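Long-range contacts in NAP1-binding protein 2 (Saccharomyces cerevisiae, PDB 1YN8), which mediates binding between the PTC1 phosphatase and the PBS2 kinase, negatively regulating the high-osmolarity glycerol pathway, and is represented here by its SH3 domain: residues Gln2-Tyr8 with Glu53-Ile58; Asn16-Leu20 with Lys46-Val50. The contacts are given in a common frame with arbitrary orientation. Where two conformers were deposited one is given. Numbering follows the deposited sequence.

How the contacts relate
From the N terminus, strand 2-6 leads through L7 and Y8 into the long loop before strand 25-33, the RT loop of an SH3 domain. Its returning limb, 16-20, meets strand 47-51 in contact 2, which closes a loop holding strands 25-33 and 36-40. The chain then passes through a short turn that includes E53 and F54 into strand 55-57, which returns to strand 2-6 in contact 1. Contact 2 is nested within the loop closed by contact 1. Contact 1 joins the terminal strands; contact 2 joins the RT loop to strand 47-51. Their centres lie about 13 Å apart, yet they touch, A6 CB 4.0 Å from L20 CD1 and V55 CG1 4.2 Å from V50 CG2.

Contact 1 (Gln2-Tyr8 with Glu53-Ile58); sequences QRAVALY and EFVSYI
Here the N- and C-terminal strands of the SH3 barrel, 2-6 and 55-57, pair antiparallel, axes 4.6 Å apart and N-to-C directions at 140°. V5-S56 is the hydrogen-bonded pair, V5 N to S56 O and S56 N to V5 O both 2.9 Å; A4-Y57 and A6-V55 flank it as non-hydrogen-bonded pairs, CA-CA 4.2 and 4.5 Å. Further bonds run I58 N to R3 O (3.2 Å) and L7 N to F54 O (2.9 Å). A4, A6, V55 and Y57 share one face, V5 (p) and S56 (t) the other. Q2 (t, t) reaches along Y57 (m, chi2 -69°), NE2 over one ring face and 3.5 Å from Y57 CD1. I58 (m, t) brings CD1 4.4 Å from V5 CB, L7 (m, t) CD2 3.9 Å from S56 CB. One water donates to R3 O (2.9 Å) and I58 O (3.0 Å), another to E53 O (2.7 Å), 3.2 Å from Y8 OH. Y8 and F54 (both m), probably lining the proline-peptide groove as in other SH3 domains, form a T-shaped pair, centroids 5.1 Å apart and planes at 86°, the Y8 edge on the F54 face, Y8 CD2 3.8 Å from F54 CG.

Contact 2 (Asn16-Leu20 with Lys46-Val50); sequences NELRL and KTGLV
Segment 16-20 has no regular secondary structure; its end-to-end direction and that of 46-50 are 85° apart, and the backbones meet in a single bridge, E17-L49 (CA-CA 4.4 Å). L49 N donates to N16 O at 3.0 Å and L18 N to L49 O at 2.9 Å; E17 CA adds a CA-H...O contact to L49 O at 3.2 Å. G48 is nearly fully extended (-178/-175), its CA 3.9 Å from L18 CB; a CB on it would crowd N16 O and L18 N. These bonds join the returning limb of the SH3 RT loop to strand 47-51, whose other edge pairs with strand 36-40. L18 (t, p) points toward the strand, CD1 4.1 Å from K46 CB and CB 3.9 Å from V50 CG1. The same V50 CG1 lies 4.0 Å from CD1 of buried L20 (m, t). L49 (m, p), sideways to 16-20, places CD1 3.6 Å from N16 OD1 and rests on W36 and H32. The E17 carboxylate leads away, OE2 hydrogen-bonded to N14 ND2.

Contact 1 (Gln2-Tyr8 with Glu53-Ile58)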
loop_
_atom_site.group_PDB
_atom_site.type_symbol
_atom_site.label_atom_id
_atom_site.label_comp_id
_atom_site.label_asym_id
_atom_site.label_seq_id
_atom_site.Cartn_x
_atom_site.Cartn_y
_atom_site.Cartn_z
ATOM N N GLN A 2 3.495 -3.229 9.420
ATOM C CA GLN A 2 3.404 -4.663 9.189
ATOM C C GLN A 2 3.821 -5.029 7.779
ATOM O O GLN A 2 3.280 -4.492 6.844
ATOM C CB GLN A 2 1.948 -5.134 9.406
ATOM C CG GLN A 2 1.783 -6.672 9.380
ATOM C CD GLN A 2 0.351 -7.168 9.737
ATOM O OE1 GLN A 2 -0.524 -6.409 10.191
ATOM N NE2 GLN A 2 0.132 -8.476 9.516
ATOM N N ARG A 3 4.709 -6.012 7.628
ATOM C CA ARG A 3 5.262 -6.367 6.312
ATOM C C ARG A 3 4.227 -6.920 5.312
ATOM O O ARG A 3 3.496 -7.864 5.636
ATOM C CB ARG A 3 6.383 -7.429 6.462
ATOM C CG ARG A 3 7.583 -7.063 7.357
ATOM C CD ARG A 3 8.476 -8.317 7.556
ATOM N NE ARG A 3 9.597 -8.167 8.496
ATOM C CZ ARG A 3 10.824 -7.759 8.168
ATOM N NH1 ARG A 3 11.105 -7.405 6.910
ATOM N NH2 ARG A 3 11.788 -7.724 9.088
ATOM N N ALA A 4 4.227 -6.392 4.083
ATOM C CA ALA A 4 3.322 -6.851 3.005
ATOM C C ALA A 4 3.931 -6.660 1.583
ATOM O O ALA A 4 5.009 -6.068 1.412
ATOM C CB ALA A 4 2.008 -6.125 3.104
ATOM N N VAL A 5 3.229 -7.179 0.582
ATOM C CA VAL A 5 3.626 -7.032 -0.857
ATOM C C VAL A 5 2.396 -6.672 -1.707
ATOM O O VAL A 5 1.246 -7.103 -1.412
ATOM C CB VAL A 5 4.286 -8.303 -1.378
ATOM C CG1 VAL A 5 3.326 -9.460 -1.297
ATOM C CG2 VAL A 5 4.849 -8.117 -2.815
ATOM N N ALA A 6 2.644 -5.881 -2.746
ATOM C CA ALA A 6 1.614 -5.518 -3.730
ATOM C C ALA A 6 1.318 -6.645 -4.717
ATOM O O ALA A 6 2.214 -7.156 -5.387
ATOM C CB ALA A 6 2.017 -4.244 -4.487
ATOM N N LEU A 7 0.031 -6.970 -4.832
ATOM C CA LEU A 7 -0.481 -8.005 -5.753
ATOM C C LEU A 7 -0.641 -7.512 -7.197
ATOM O O LEU A 7 -0.416 -8.276 -8.144
ATOM C CB LEU A 7 -1.842 -8.513 -5.252
ATOM C CG LEU A 7 -1.900 -9.278 -3.924
ATOM C CD1 LEU A 7 -3.366 -9.604 -3.563
ATOM C CD2 LEU A 7 -1.073 -10.559 -3.944
ATOM N N TYR A 8 -1.095 -6.259 -7.357
ATOM C CA TYR A 8 -1.380 -5.666 -8.675
ATOM C C TYR A 8 -0.829 -4.237 -8.797
ATOM O O TYR A 8 -0.671 -3.561 -7.787
ATOM C CB TYR A 8 -2.896 -5.612 -8.913
ATOM C CG TYR A 8 -3.706 -6.801 -8.414
ATOM C CD1 TYR A 8 -3.520 -8.077 -8.933
ATOM C CD2 TYR A 8 -4.667 -6.630 -7.408
ATOM C CE1 TYR A 8 -4.289 -9.160 -8.465
ATOM C CE2 TYR A 8 -5.415 -7.692 -6.924
ATOM C CZ TYR A 8 -5.231 -8.956 -7.467
ATOM O OH TYR A 8 -5.977 -10.021 -6.985
ATOM N N GLU A 53 -7.674 -4.717 -0.924
ATOM C CA GLU A 53 -7.566 -5.975 -1.694
ATOM C C GLU A 53 -6.324 -6.089 -2.636
ATOM O O GLU A 53 -6.169 -7.116 -3.325
ATOM C CB GLU A 53 -8.858 -6.210 -2.502
ATOM C CG GLU A 53 -10.157 -6.429 -1.633
ATOM C CD GLU A 53 -9.985 -7.477 -0.520
ATOM O OE1 GLU A 53 -9.621 -8.635 -0.842
ATOM O OE2 GLU A 53 -10.209 -7.137 0.679
ATOM N N PHE A 54 -5.478 -5.048 -2.706
ATOM C CA PHE A 54 -4.314 -5.006 -3.610
ATOM C C PHE A 54 -2.995 -5.384 -2.895
ATOM O O PHE A 54 -1.927 -5.326 -3.512
ATOM C CB PHE A 54 -4.154 -3.610 -4.245
ATOM C CG PHE A 54 -4.984 -3.380 -5.516
ATOM C CD1 PHE A 54 -6.364 -3.598 -5.519
ATOM C CD2 PHE A 54 -4.393 -2.899 -6.687
ATOM C CE1 PHE A 54 -7.132 -3.361 -6.653
ATOM C CE2 PHE A 54 -5.164 -2.673 -7.843
ATOM C CZ PHE A 54 -6.531 -2.898 -7.808
ATOM N N VAL A 55 -3.067 -5.723 -1.599
ATOM C CA VAL A 55 -1.857 -6.214 -0.876
ATOM C C VAL A 55 -2.080 -7.528 -0.143
ATOM O O VAL A 55 -3.228 -7.841 0.226
ATOM C CB VAL A 55 -1.263 -5.175 0.136
ATOM C CG1 VAL A 55 -1.089 -3.813 -0.501
ATOM C CG2 VAL A 55 -2.070 -5.102 1.444
ATOM N N SER A 56 -0.987 -8.256 0.094
ATOM C CA SER A 56 -0.991 -9.482 0.872
ATOM C C SER A 56 0.100 -9.397 1.954
ATOM O O SER A 56 1.184 -8.833 1.706
ATOM C CB SER A 56 -0.707 -10.667 -0.026
ATOM O OG SER A 56 -0.842 -11.874 0.689
ATOM N N TYR A 57 -0.188 -9.949 3.133
ATOM C CA TYR A 57 0.771 -9.922 4.250
ATOM C C TYR A 57 1.794 -11.038 4.095
ATOM O O TYR A 57 1.446 -12.155 3.727
ATOM C CB TYR A 57 0.053 -9.992 5.600
ATOM C CG TYR A 57 -0.722 -8.729 5.878
ATOM C CD1 TYR A 57 -0.055 -7.522 6.143
ATOM C CD2 TYR A 57 -2.103 -8.711 5.822
ATOM C CE1 TYR A 57 -0.759 -6.338 6.383
ATOM C CE2 TYR A 57 -2.813 -7.520 6.041
ATOM C CZ TYR A 57 -2.137 -6.352 6.300
ATOM O OH TYR A 57 -2.867 -5.193 6.504
ATOM N N ILE A 58 3.055 -10.723 4.384
ATOM C CA ILE A 58 4.171 -11.667 4.256
ATOM C C ILE A 58 4.228 -12.598 5.487
ATOM O O ILE A 58 4.352 -12.152 6.624
ATOM C CB ILE A 58 5.516 -10.893 4.003
ATOM C CG1 ILE A 58 5.564 -10.402 2.544
ATOM C CG2 ILE A 58 6.742 -11.762 4.343
ATOM C CD1 ILE A 58 6.651 -9.348 2.222
HETATM O O HOH W 1 3.182 -9.665 7.923
HETATM O O HOH W 2 -7.219 -9.427 -4.101
#

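Contact 2 (Asn16-Leu20 with Lys46-Val50)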
loop_
_atom_site.group_PDB
_atom_site.type_symbol
_atom_site.label_atom_id
_atom_site.label_comp_id
_atom_site.label_asym_id
_atom_site.label_seq_id
_atom_site.Cartn_x
_atom_site.Cartn_y
_atom_site.Cartn_z
ATOM N N ASN A 16 -3.746 11.778 -2.569
ATOM C CA ASN A 16 -3.794 11.066 -1.293
ATOM C C ASN A 16 -3.366 9.579 -1.433
ATOM O O ASN A 16 -3.043 8.935 -0.436
ATOM C CB ASN A 16 -5.244 11.138 -0.764
ATOM C CG ASN A 16 -5.339 11.192 0.746
ATOM O OD1 ASN A 16 -4.364 10.973 1.472
ATOM N ND2 ASN A 16 -6.531 11.496 1.234
ATOM N N GLU A 17 -3.370 9.065 -2.672
ATOM C CA GLU A 17 -3.155 7.638 -2.961
ATOM C C GLU A 17 -1.697 7.353 -3.387
ATOM O O GLU A 17 -1.066 8.188 -4.054
ATOM C CB GLU A 17 -4.164 7.159 -4.017
ATOM C CG GLU A 17 -5.642 7.314 -3.576
ATOM C CD GLU A 17 -6.682 7.131 -4.690
ATOM O OE1 GLU A 17 -6.385 6.580 -5.778
ATOM O OE2 GLU A 17 -7.836 7.584 -4.474
ATOM N N LEU A 18 -1.152 6.207 -2.961
ATOM C CA LEU A 18 0.237 5.818 -3.222
ATOM C C LEU A 18 0.315 4.870 -4.417
ATOM O O LEU A 18 -0.247 3.784 -4.364
ATOM C CB LEU A 18 0.834 5.105 -1.992
ATOM C CG LEU A 18 2.315 4.694 -2.009
ATOM C CD1 LEU A 18 3.209 5.952 -1.884
ATOM C CD2 LEU A 18 2.675 3.677 -0.938
ATOM N N ARG A 19 1.041 5.247 -5.464
ATOM C CA ARG A 19 1.181 4.376 -6.647
ATOM C C ARG A 19 1.880 3.061 -6.281
ATOM O O ARG A 19 2.901 3.051 -5.582
ATOM C CB ARG A 19 1.970 5.077 -7.761
ATOM C CG ARG A 19 2.298 4.187 -8.981
ATOM C CD ARG A 19 3.011 4.930 -10.122
ATOM N NE ARG A 19 2.213 5.992 -10.751
ATOM C CZ ARG A 19 1.276 5.820 -11.681
ATOM N NH1 ARG A 19 0.958 4.608 -12.142
ATOM N NH2 ARG A 19 0.649 6.886 -12.164
ATOM N N LEU A 20 1.347 1.946 -6.792
ATOM C CA LEU A 20 1.995 0.659 -6.649
ATOM C C LEU A 20 2.262 0.023 -8.017
ATOM O O LEU A 20 1.547 0.251 -9.004
ATOM C CB LEU A 20 1.127 -0.324 -5.816
ATOM C CG LEU A 20 0.633 0.032 -4.404
ATOM C CD1 LEU A 20 -0.352 -1.069 -3.913
ATOM C CD2 LEU A 20 1.745 0.229 -3.391
ATOM N N LYS A 46 8.056 7.536 1.262
ATOM C CA LYS A 46 6.748 7.980 0.773
ATOM C C LYS A 46 5.643 7.167 1.438
ATOM O O LYS A 46 5.835 5.973 1.729
ATOM C CB LYS A 46 6.660 7.811 -0.756
ATOM C CG LYS A 46 7.649 8.679 -1.575
ATOM C CD LYS A 46 7.421 8.394 -3.047
ATOM C CE LYS A 46 8.512 8.915 -3.956
ATOM N NZ LYS A 46 8.425 8.193 -5.281
ATOM N N THR A 47 4.483 7.781 1.677
ATOM C CA THR A 47 3.348 7.071 2.284
ATOM C C THR A 47 2.022 7.580 1.714
ATOM O O THR A 47 1.892 8.757 1.385
ATOM C CB THR A 47 3.355 7.207 3.848
ATOM O OG1 THR A 47 2.271 6.469 4.445
ATOM C CG2 THR A 47 3.238 8.646 4.250
ATOM N N GLY A 48 1.032 6.696 1.621
ATOM C CA GLY A 48 -0.302 7.079 1.126
ATOM C C GLY A 48 -1.301 5.937 1.152
ATOM O O GLY A 48 -0.990 4.863 1.652
ATOM N N LEU A 49 -2.498 6.185 0.629
ATOM C CA LEU A 49 -3.577 5.185 0.636
ATOM C C LEU A 49 -3.529 4.237 -0.558
ATOM O O LEU A 49 -3.313 4.660 -1.717
ATOM C CB LEU A 49 -4.954 5.858 0.700
ATOM C CG LEU A 49 -5.401 6.321 2.092
ATOM C CD1 LEU A 49 -4.630 7.550 2.541
ATOM C CD2 LEU A 49 -6.877 6.594 2.118
ATOM N N VAL A 50 -3.766 2.959 -0.260
ATOM C CA VAL A 50 -3.856 1.889 -1.276
ATOM C C VAL A 50 -5.123 1.027 -1.024
ATOM O O VAL A 50 -5.600 0.939 0.123
ATOM C CB VAL A 50 -2.607 0.986 -1.260
ATOM C CG1 VAL A 50 -1.327 1.858 -1.444
ATOM C CG2 VAL A 50 -2.534 0.133 0.040
#